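Local coordinates for protein terminase large subunit (Thermus phage G20c, PDB 5M1P) that cuts viral DNA with its metal-dependent nuclease domain at the start and end of genome packaging, and drives DNA into empty capsids as an ATP-powered motor, at residues 39-44 against 78-83; 46-51 against 175-180; 153-158 against 169-174. All coordinates share one frame; numbering follows the deposited sequence.

Contacts 1 and 2 meet at the calcium ion, and contact 3 stands off to one side of it. Strands 37-42 and 49-56, neighbours in the central sheet, and the turn between them bring D42 and F43 of contact 1 beside D48 and Y49 of contact 2, while D177 arrives from helix 177-186; D42 OD1 and D177 OD2 lie 3.3 Å apart, both bound to the ion. The centres of these two contacts are about 12 Å apart. Contact 3, also about 12 Å from contact 2 between centres, touches it where D176 CB meets F156 CE1 at 3.7 Å. The F156 side chain is about 12 Å from calcium, and contacts 1 and 3 do not touch.

Contact 1: 39-44 against 78-83. With CA (calcium ion), chain C.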
loop_
_atom_site.group_PDB
_atom_site.type_symbol
_atom_site.label_atom_id
_atom_site.label_comp_id
_atom_site.label_asym_id
_atom_site.label_seq_id
_atom_site.Cartn_x
_atom_site.Cartn_y
_atom_site.Cartn_z
ATOM N N ILE A 39 4.989 7.055 1.245
ATOM C CA ILE A 39 4.276 6.035 1.994
ATOM C C ILE A 39 2.890 5.852 1.405
ATOM O O ILE A 39 2.082 6.774 1.456
ATOM C CB ILE A 39 4.127 6.424 3.484
ATOM C CG1 ILE A 39 5.496 6.806 4.079
ATOM C CG2 ILE A 39 3.448 5.304 4.264
ATOM C CD1 ILE A 39 5.458 7.256 5.518
ATOM N N GLY A 40 2.614 4.676 0.849
ATOM C CA GLY A 40 1.263 4.350 0.406
ATOM C C GLY A 40 0.412 4.046 1.613
ATOM O O GLY A 40 0.818 3.222 2.437
ATOM N N ALA A 41 -0.760 4.679 1.737
ATOM C CA ALA A 41 -1.579 4.505 2.924
ATOM C C ALA A 41 -3.011 4.156 2.565
ATOM O O ALA A 41 -3.724 4.952 1.934
ATOM C CB ALA A 41 -1.522 5.753 3.775
ATOM N N ASP A 42 -3.367 2.929 2.941
ATOM C CA ASP A 42 -4.701 2.363 2.872
ATOM C C ASP A 42 -5.160 2.317 4.327
ATOM O O ASP A 42 -4.582 1.595 5.142
ATOM C CB ASP A 42 -4.625 0.944 2.267
ATOM C CG ASP A 42 -5.977 0.266 2.163
ATOM O OD1 ASP A 42 -6.438 -0.295 3.177
ATOM O OD2 ASP A 42 -6.563 0.255 1.072
ATOM N N PHE A 43 -6.157 3.122 4.670
ATOM C CA PHE A 43 -6.594 3.234 6.061
ATOM C C PHE A 43 -7.430 2.050 6.502
ATOM O O PHE A 43 -7.942 1.297 5.677
ATOM C CB PHE A 43 -7.327 4.560 6.287
ATOM C CG PHE A 43 -6.412 5.732 6.219
ATOM C CD1 PHE A 43 -5.653 6.087 7.321
ATOM C CD2 PHE A 43 -6.231 6.417 5.027
ATOM C CE1 PHE A 43 -4.774 7.152 7.254
ATOM C CE2 PHE A 43 -5.351 7.482 4.954
ATOM C CZ PHE A 43 -4.625 7.843 6.068
ATOM N N GLY A 44 -7.500 1.877 7.817
ATOM C CA GLY A 44 -8.380 0.922 8.468
ATOM C C GLY A 44 -9.669 1.671 8.708
ATOM O O GLY A 44 -9.850 2.303 9.750
ATOM N N ALA A 78 -1.397 8.890 13.804
ATOM C CA ALA A 78 -0.158 9.021 14.595
ATOM C C ALA A 78 0.926 8.061 14.104
ATOM O O ALA A 78 2.106 8.424 14.069
ATOM C CB ALA A 78 -0.427 8.779 16.077
ATOM N N ARG A 79 0.534 6.851 13.719
ATOM C CA ARG A 79 1.505 5.856 13.238
ATOM C C ARG A 79 2.058 6.296 11.887
ATOM O O ARG A 79 3.266 6.170 11.613
ATOM C CB ARG A 79 0.876 4.459 13.148
ATOM C CG ARG A 79 0.445 3.860 14.482
ATOM C CD ARG A 79 1.566 3.537 15.450
ATOM N NE ARG A 79 1.050 2.874 16.656
ATOM C CZ ARG A 79 1.647 2.848 17.854
ATOM N NH1 ARG A 79 1.059 2.202 18.860
ATOM N NH2 ARG A 79 2.808 3.472 18.078
ATOM N N LEU A 80 1.193 6.849 11.054
ATOM C CA LEU A 80 1.610 7.419 9.781
ATOM C C LEU A 80 2.585 8.590 9.971
ATOM O O LEU A 80 3.599 8.684 9.275
ATOM C CB LEU A 80 0.363 7.871 9.034
ATOM C CG LEU A 80 0.353 8.082 7.542
ATOM C CD1 LEU A 80 1.016 6.947 6.782
ATOM C CD2 LEU A 80 -1.114 8.195 7.146
ATOM N N LYS A 81 2.278 9.468 10.925
ATOM C CA LYS A 81 3.176 10.574 11.285
ATOM C C LYS A 81 4.563 10.064 11.678
ATOM O O LYS A 81 5.599 10.579 11.217
ATOM C CB LYS A 81 2.586 11.386 12.436
ATOM C CG LYS A 81 3.408 12.585 12.868
ATOM C CD LYS A 81 2.637 13.384 13.907
ATOM C CE LYS A 81 3.333 14.699 14.190
ATOM N NZ LYS A 81 4.447 14.493 15.132
ATOM N N ALA A 82 4.584 9.066 12.548
ATOM C CA ALA A 82 5.850 8.509 13.008
ATOM C C ALA A 82 6.649 7.893 11.861
ATOM O O ALA A 82 7.842 8.149 11.745
ATOM C CB ALA A 82 5.638 7.508 14.132
ATOM N N LEU A 83 5.993 7.123 11.000
ATOM C CA LEU A 83 6.661 6.545 9.821
ATOM C C LEU A 83 7.216 7.606 8.902
ATOM O O LEU A 83 8.329 7.495 8.407
ATOM C CB LEU A 83 5.696 5.671 9.007
ATOM C CG LEU A 83 5.463 4.264 9.520
ATOM C CD1 LEU A 83 4.279 3.635 8.806
ATOM C CD2 LEU A 83 6.718 3.414 9.341
HETATM CA CA CA C . -8.073 -0.871 4.676
HETATM O O HOH W 1 -9.643 -0.715 2.962
#
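Strand 39-42 runs nearly antiparallel to helix 78-83, at 172° between their N-to-C directions, with the axes 10.6 Å apart at closest approach. That spacing leaves the backbones no hydrogen bond to share, and the interface is made of apolar side chains. L80 carries most of it: CG is anti to the backbone N, and its two methyls reach different partners. L80 CD1 meets I39 CG2 at 3.9 Å and A41 CB at 4.1 Å, whereas L80 CD2 approaches F43 CZ at 3.7 Å, obliquely to the ring, with the two side chains crossing at about a right angle. I39 is extended beyond CB (chi2 178°), which carries I39 CD1 to L83 CB at 3.8 Å. The strand alternates: I39 and A41 turn to the helix, while D42 puts OD1 on the calcium ion at 2.3 Å. F43 serves both sides, ring against L80 and carbonyl O on calcium at 2.4 Å. This is helix-on-sheet packing in an RNase H-like domain, with the nuclease metal site at the strand's end. F52 of strand 49-56 touches I39, A41, L80 and L83, while V92 of strand 91-94 borders A41 and L80.

Contact 2: 46-51 against 175-180. With CA (calcium ion), chain C.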
loop_
_atom_site.group_PDB
_atom_site.type_symbol
_atom_site.label_atom_id
_atom_site.label_comp_id
_atom_site.label_asym_id
_atom_site.label_seq_id
_atom_site.Cartn_x
_atom_site.Cartn_y
_atom_site.Cartn_z
ATOM N N ASN A 46 -12.909 0.651 8.957
ATOM C CA ASN A 46 -13.655 0.058 10.073
ATOM C C ASN A 46 -12.866 -1.134 10.656
ATOM O O ASN A 46 -11.866 -0.903 11.332
ATOM C CB ASN A 46 -15.090 -0.280 9.649
ATOM C CG ASN A 46 -15.927 -0.807 10.804
ATOM O OD1 ASN A 46 -15.968 -0.202 11.878
ATOM N ND2 ASN A 46 -16.577 -1.948 10.601
ATOM N N GLN A 47 -13.281 -2.381 10.404
ATOM C CA GLN A 47 -12.580 -3.562 10.944
ATOM C C GLN A 47 -11.502 -4.059 9.983
ATOM O O GLN A 47 -10.737 -4.973 10.318
ATOM C CB GLN A 47 -13.565 -4.699 11.220
ATOM N N ASP A 48 -11.466 -3.481 8.784
ATOM C CA ASP A 48 -10.424 -3.777 7.811
ATOM C C ASP A 48 -9.047 -3.316 8.281
ATOM O O ASP A 48 -8.921 -2.483 9.178
ATOM C CB ASP A 48 -10.748 -3.147 6.451
ATOM C CG ASP A 48 -10.922 -1.646 6.513
ATOM O OD1 ASP A 48 -11.940 -1.194 7.063
ATOM O OD2 ASP A 48 -10.046 -0.920 5.999
ATOM N N TYR A 49 -8.022 -3.854 7.641
ATOM C CA TYR A 49 -6.652 -3.496 7.972
ATOM C C TYR A 49 -6.285 -2.109 7.446
ATOM O O TYR A 49 -6.785 -1.646 6.406
ATOM C CB TYR A 49 -5.658 -4.523 7.404
ATOM C CG TYR A 49 -5.781 -5.899 8.019
ATOM C CD1 TYR A 49 -6.656 -6.841 7.491
ATOM C CD2 TYR A 49 -5.039 -6.262 9.143
ATOM C CE1 TYR A 49 -6.796 -8.093 8.060
ATOM C CE2 TYR A 49 -5.176 -7.521 9.721
ATOM C CZ TYR A 49 -6.056 -8.426 9.174
ATOM O OH TYR A 49 -6.200 -9.682 9.726
ATOM N N SER A 50 -5.394 -1.466 8.182
ATOM C CA SER A 50 -4.645 -0.323 7.700
ATOM C C SER A 50 -3.277 -0.827 7.305
ATOM O O SER A 50 -2.703 -1.622 8.029
ATOM C CB SER A 50 -4.493 0.726 8.803
ATOM O OG SER A 50 -3.950 0.179 9.997
ATOM N N VAL A 51 -2.785 -0.369 6.155
ATOM C CA VAL A 51 -1.461 -0.744 5.680
ATOM C C VAL A 51 -0.737 0.483 5.155
ATOM O O VAL A 51 -1.222 1.186 4.260
ATOM C CB VAL A 51 -1.529 -1.795 4.572
ATOM C CG1 VAL A 51 -0.126 -2.248 4.181
ATOM C CG2 VAL A 51 -2.359 -2.977 5.024
ATOM N N HIS A 175 -8.890 -10.065 1.456
ATOM C CA HIS A 175 -8.590 -8.668 1.697
ATOM C C HIS A 175 -7.672 -8.149 0.607
ATOM O O HIS A 175 -6.971 -8.930 -0.051
ATOM C CB HIS A 175 -7.883 -8.486 3.044
ATOM C CG HIS A 175 -8.466 -9.282 4.165
ATOM N ND1 HIS A 175 -9.791 -9.202 4.533
ATOM C CD2 HIS A 175 -7.895 -10.172 5.006
ATOM C CE1 HIS A 175 -10.011 -10.015 5.550
ATOM N NE2 HIS A 175 -8.876 -10.611 5.857
ATOM N N ASP A 176 -7.629 -6.826 0.447
ATOM C CA ASP A 176 -6.715 -6.215 -0.524
ATOM C C ASP A 176 -5.981 -4.986 0.011
ATOM O O ASP A 176 -5.426 -4.231 -0.783
ATOM C CB ASP A 176 -7.450 -5.883 -1.832
ATOM C CG ASP A 176 -8.485 -4.790 -1.668
ATOM O OD1 ASP A 176 -8.633 -4.250 -0.561
ATOM O OD2 ASP A 176 -9.156 -4.472 -2.676
ATOM N N ASP A 177 -5.934 -4.816 1.332
ATOM C CA ASP A 177 -5.362 -3.591 1.913
ATOM C C ASP A 177 -3.872 -3.487 1.612
ATOM O O ASP A 177 -3.354 -2.390 1.415
ATOM C CB ASP A 177 -5.553 -3.528 3.431
ATOM C CG ASP A 177 -6.912 -3.989 3.867
ATOM O OD1 ASP A 177 -7.062 -5.199 4.137
ATOM O OD2 ASP A 177 -7.839 -3.157 3.929
ATOM N N ILE A 178 -3.185 -4.628 1.617
ATOM C CA ILE A 178 -1.748 -4.645 1.312
ATOM C C ILE A 178 -1.531 -4.319 -0.167
ATOM O O ILE A 178 -0.688 -3.497 -0.530
ATOM C CB ILE A 178 -1.087 -5.997 1.633
ATOM C CG1 ILE A 178 -1.219 -6.336 3.125
ATOM C CG2 ILE A 178 0.383 -6.004 1.191
ATOM C CD1 ILE A 178 -0.863 -7.765 3.458
ATOM N N VAL A 179 -2.326 -4.948 -1.023
ATOM C CA VAL A 179 -2.240 -4.714 -2.468
ATOM C C VAL A 179 -2.398 -3.231 -2.779
ATOM O O VAL A 179 -1.602 -2.644 -3.512
ATOM C CB VAL A 179 -3.304 -5.540 -3.240
ATOM C CG1 VAL A 179 -3.242 -5.235 -4.729
ATOM C CG2 VAL A 179 -3.095 -7.037 -3.000
ATOM N N MET A 180 -3.431 -2.631 -2.200
ATOM C CA MET A 180 -3.728 -1.241 -2.461
ATOM C C MET A 180 -2.671 -0.297 -1.892
ATOM O O MET A 180 -2.291 0.656 -2.564
ATOM C CB MET A 180 -5.132 -0.883 -1.958
ATOM C CG MET A 180 -6.258 -1.556 -2.745
ATOM S SD MET A 180 -6.107 -1.466 -4.538
ATOM C CE MET A 180 -5.946 0.291 -4.825
HETATM CA CA CA C . -8.073 -0.871 4.676
HETATM O O HOH W 2 -9.241 -5.815 5.534
HETATM O O HOH W 1 -9.643 -0.715 2.962
#
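D177, the first residue of helix 177-186, points its carboxylate at D48 and Y49, where the chain enters strand 49-56, the arrangement of a RuvC-like nuclease site in the RNase H fold. Its CG lies anti to the carbonyl carbon, and its two oxygens do different work. D177 OD2 binds calcium at 2.4 Å, next to Y49 O and D48 OD2, which bind the same ion. D177 OD1 lies 3.6 Å from Y49 CB and near the plane of the phenol ring at its edge, with ring and carboxylate planes 63° apart; it also takes a hydrogen bond from a water that accepts one from Y49 N. The carboxylate planes of D48 and D177 are nearly parallel, 18° apart, and D48 OD2 and D177 OD2 stay 3.8 Å from each other. The ion probably offsets the repulsion between these acids. D42 and F43 complete the protein ligands, and a water takes the remaining place. D48 CG occupies the crowded position between backbone N and carbonyl carbon, and its OD1 accepts a hydrogen bond from N46 N.

Farther out, the edge of Y49 is turned to the face of H175 in an edge-to-face pair, centroids 5.4 Å apart and planes at 62°; Y49 CE1 lies over the imidazole. R67 adds a cation-pi contact to the tyrosine. On the inner side V51, crossing D177 at about a right angle, packs CG2 against D177 CB at 3.6 Å and against I178 CG1 at 4.0 Å.

Contact 3: 153-158 against 169-174; sequences LRNFRY and RAYGRG
R157 leaves strand 156-160 with CG anti to its carbonyl carbon, and a bend at chi2 (-62°) folds the chain back toward the end of helix 147-154. R157 CB lies 4.0 Å from R169 O, and R157 CG is 4.1 Å from Y171 CB. At NE the side chain is anchored: the N-H of R157 NE points to R154 O at 3.0 Å, in the carbonyl plane on a lone pair and close to the guanidinium plane. NH2 adds a weak hydrogen bond to N155 OD1, and R157 NH1 lies 3.8 Å from Y171 CD1 and is also hydrogen-bonded to N5 OD1. One face of the guanidinium has Y171 CB over its centre; guanidinium and phenol planes are 26° apart, and the two side chains lie side by side, pointing the same way.

The backbone beneath is an antiparallel beta hairpin formed by strands 156-160 and 166-170, near the surface of the RNase H-like domain. R157 and R169 form a hydrogen-bonded pair, with R157 N reaching R169 O from above the carbonyl plane and R169 N returning to R157 O nearly along the C=O axis. F156 and A170 are the adjoining non-hydrogen-bonded pair. Past the strand end, Y171 N donates to N155 O at 2.7 Å, again nearly along the C=O axis.

F156 and A170 point to the sheet face away from R157 and R169. The F156 ring, its CG anti to the backbone N, runs back under the other strand, with F156 CE1 3.6 Å from R169 CA and R169 N above one ring face near the rim; V179 of helix 177-186 also touches this ring. N155 ND2 approaches Y171 CD2 obliquely to the ring, and a water accepts from ND2 and donates to Y171 O.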
loop_
_atom_site.group_PDB
_atom_site.type_symbol
_atom_site.label_atom_id
_atom_site.label_comp_id
_atom_site.label_asym_id
_atom_site.label_seq_id
_atom_site.Cartn_x
_atom_site.Cartn_y
_atom_site.Cartn_z
ATOM N N LEU A 153 -1.189 -10.669 -2.842
ATOM C CA LEU A 153 -0.893 -10.418 -4.249
ATOM C C LEU A 153 -1.302 -11.606 -5.116
ATOM O O LEU A 153 -1.952 -11.421 -6.136
ATOM C CB LEU A 153 0.601 -10.116 -4.432
ATOM C CG LEU A 153 1.100 -8.813 -3.803
ATOM C CD1 LEU A 153 2.618 -8.818 -3.754
ATOM C CD2 LEU A 153 0.613 -7.604 -4.574
ATOM N N ARG A 154 -0.929 -12.821 -4.714
ATOM C CA ARG A 154 -1.303 -14.035 -5.474
ATOM C C ARG A 154 -2.814 -14.179 -5.663
ATOM O O ARG A 154 -3.280 -14.579 -6.736
ATOM C CB ARG A 154 -0.754 -15.284 -4.781
ATOM N N ASN A 155 -3.570 -13.811 -4.634
ATOM C CA ASN A 155 -5.037 -13.947 -4.649
ATOM C C ASN A 155 -5.788 -12.727 -5.167
ATOM O O ASN A 155 -7.014 -12.689 -5.074
ATOM C CB ASN A 155 -5.549 -14.374 -3.269
ATOM C CG ASN A 155 -5.493 -15.877 -3.076
ATOM O OD1 ASN A 155 -4.764 -16.566 -3.795
ATOM N ND2 ASN A 155 -6.269 -16.393 -2.135
ATOM N N PHE A 156 -5.100 -11.768 -5.779
ATOM C CA PHE A 156 -5.775 -10.616 -6.360
ATOM C C PHE A 156 -6.125 -10.940 -7.805
ATOM O O PHE A 156 -5.233 -11.235 -8.599
ATOM C CB PHE A 156 -4.866 -9.399 -6.266
ATOM C CG PHE A 156 -5.598 -8.104 -6.363
ATOM C CD1 PHE A 156 -6.489 -7.731 -5.354
ATOM C CD2 PHE A 156 -5.411 -7.258 -7.455
ATOM C CE1 PHE A 156 -7.168 -6.534 -5.424
ATOM C CE2 PHE A 156 -6.086 -6.055 -7.526
ATOM C CZ PHE A 156 -6.970 -5.696 -6.513
ATOM N N ARG A 157 -7.417 -10.908 -8.142
ATOM C CA ARG A 157 -7.919 -11.473 -9.392
ATOM C C ARG A 157 -8.863 -10.553 -10.142
ATOM O O ARG A 157 -9.422 -9.608 -9.584
ATOM C CB ARG A 157 -8.649 -12.782 -9.129
ATOM C CG ARG A 157 -7.928 -13.771 -8.249
ATOM C CD ARG A 157 -6.608 -14.278 -8.799
ATOM N NE ARG A 157 -6.043 -15.235 -7.848
ATOM C CZ ARG A 157 -6.497 -16.478 -7.663
ATOM N NH1 ARG A 157 -7.523 -16.958 -8.366
ATOM N NH2 ARG A 157 -5.928 -17.254 -6.751
ATOM N N TYR A 158 -9.045 -10.888 -11.419
ATOM C CA TYR A 158 -9.974 -10.208 -12.310
ATOM C C TYR A 158 -11.334 -10.882 -12.277
ATOM O O TYR A 158 -11.433 -12.102 -12.338
ATOM C CB TYR A 158 -9.477 -10.267 -13.755
ATOM C CG TYR A 158 -8.296 -9.406 -14.077
ATOM C CD1 TYR A 158 -8.415 -8.027 -14.118
ATOM C CD2 TYR A 158 -7.061 -9.971 -14.409
ATOM C CE1 TYR A 158 -7.335 -7.222 -14.465
ATOM C CE2 TYR A 158 -5.975 -9.173 -14.750
ATOM C CZ TYR A 158 -6.118 -7.798 -14.764
ATOM O OH TYR A 158 -5.062 -6.987 -15.099
ATOM N N ARG A 169 -10.262 -7.637 -7.484
ATOM C CA ARG A 169 -10.448 -7.831 -6.055
ATOM C C ARG A 169 -9.855 -9.146 -5.600
ATOM O O ARG A 169 -9.476 -9.999 -6.403
ATOM C CB ARG A 169 -11.937 -7.762 -5.677
ATOM C CG ARG A 169 -12.795 -8.819 -6.341
ATOM C CD ARG A 169 -14.068 -9.066 -5.557
ATOM N NE ARG A 169 -14.892 -10.098 -6.158
ATOM C CZ ARG A 169 -15.752 -9.907 -7.149
ATOM N NH1 ARG A 169 -15.922 -8.708 -7.701
ATOM N NH2 ARG A 169 -16.465 -10.939 -7.587
ATOM N N ALA A 170 -9.819 -9.309 -4.285
ATOM C CA ALA A 170 -9.394 -10.552 -3.679
ATOM C C ALA A 170 -10.279 -11.726 -4.068
ATOM O O ALA A 170 -11.498 -11.618 -4.158
ATOM C CB ALA A 170 -9.360 -10.427 -2.175
ATOM N N TYR A 171 -9.625 -12.852 -4.302
ATOM C CA TYR A 171 -10.280 -14.138 -4.432
ATOM C C TYR A 171 -11.100 -14.446 -3.180
ATOM O O TYR A 171 -10.719 -14.083 -2.068
ATOM C CB TYR A 171 -9.200 -15.203 -4.618
ATOM C CG TYR A 171 -9.663 -16.632 -4.569
ATOM C CD1 TYR A 171 -10.247 -17.231 -5.680
ATOM C CD2 TYR A 171 -9.480 -17.400 -3.422
ATOM C CE1 TYR A 171 -10.646 -18.562 -5.647
ATOM C CE2 TYR A 171 -9.879 -18.727 -3.376
ATOM C CZ TYR A 171 -10.468 -19.300 -4.481
ATOM O OH TYR A 171 -10.850 -20.618 -4.412
ATOM N N GLY A 172 -12.238 -15.106 -3.373
ATOM C CA GLY A 172 -13.020 -15.625 -2.258
ATOM C C GLY A 172 -13.546 -14.492 -1.409
ATOM O O GLY A 172 -14.175 -13.582 -1.934
ATOM N N ARG A 173 -13.266 -14.539 -0.106
ATOM C CA ARG A 173 -13.681 -13.479 0.813
ATOM C C ARG A 173 -12.466 -12.763 1.425
ATOM O O ARG A 173 -12.471 -12.351 2.586
ATOM C CB ARG A 173 -14.651 -14.037 1.863
ATOM C CG ARG A 173 -15.925 -14.575 1.218
ATOM C CD ARG A 173 -16.973 -15.018 2.225
ATOM N NE ARG A 173 -18.142 -15.606 1.559
ATOM C CZ ARG A 173 -19.159 -14.930 1.021
ATOM N NH1 ARG A 173 -19.207 -13.596 1.052
ATOM N NH2 ARG A 173 -20.152 -15.609 0.442
ATOM N N GLY A 174 -11.439 -12.566 0.599
ATOM C CA GLY A 174 -10.168 -12.021 1.056
ATOM C C GLY A 174 -10.089 -10.515 1.107
ATOM O O GLY A 174 -11.064 -9.794 0.850
HETATM O O HOH W 3 -8.311 -14.554 -0.854
#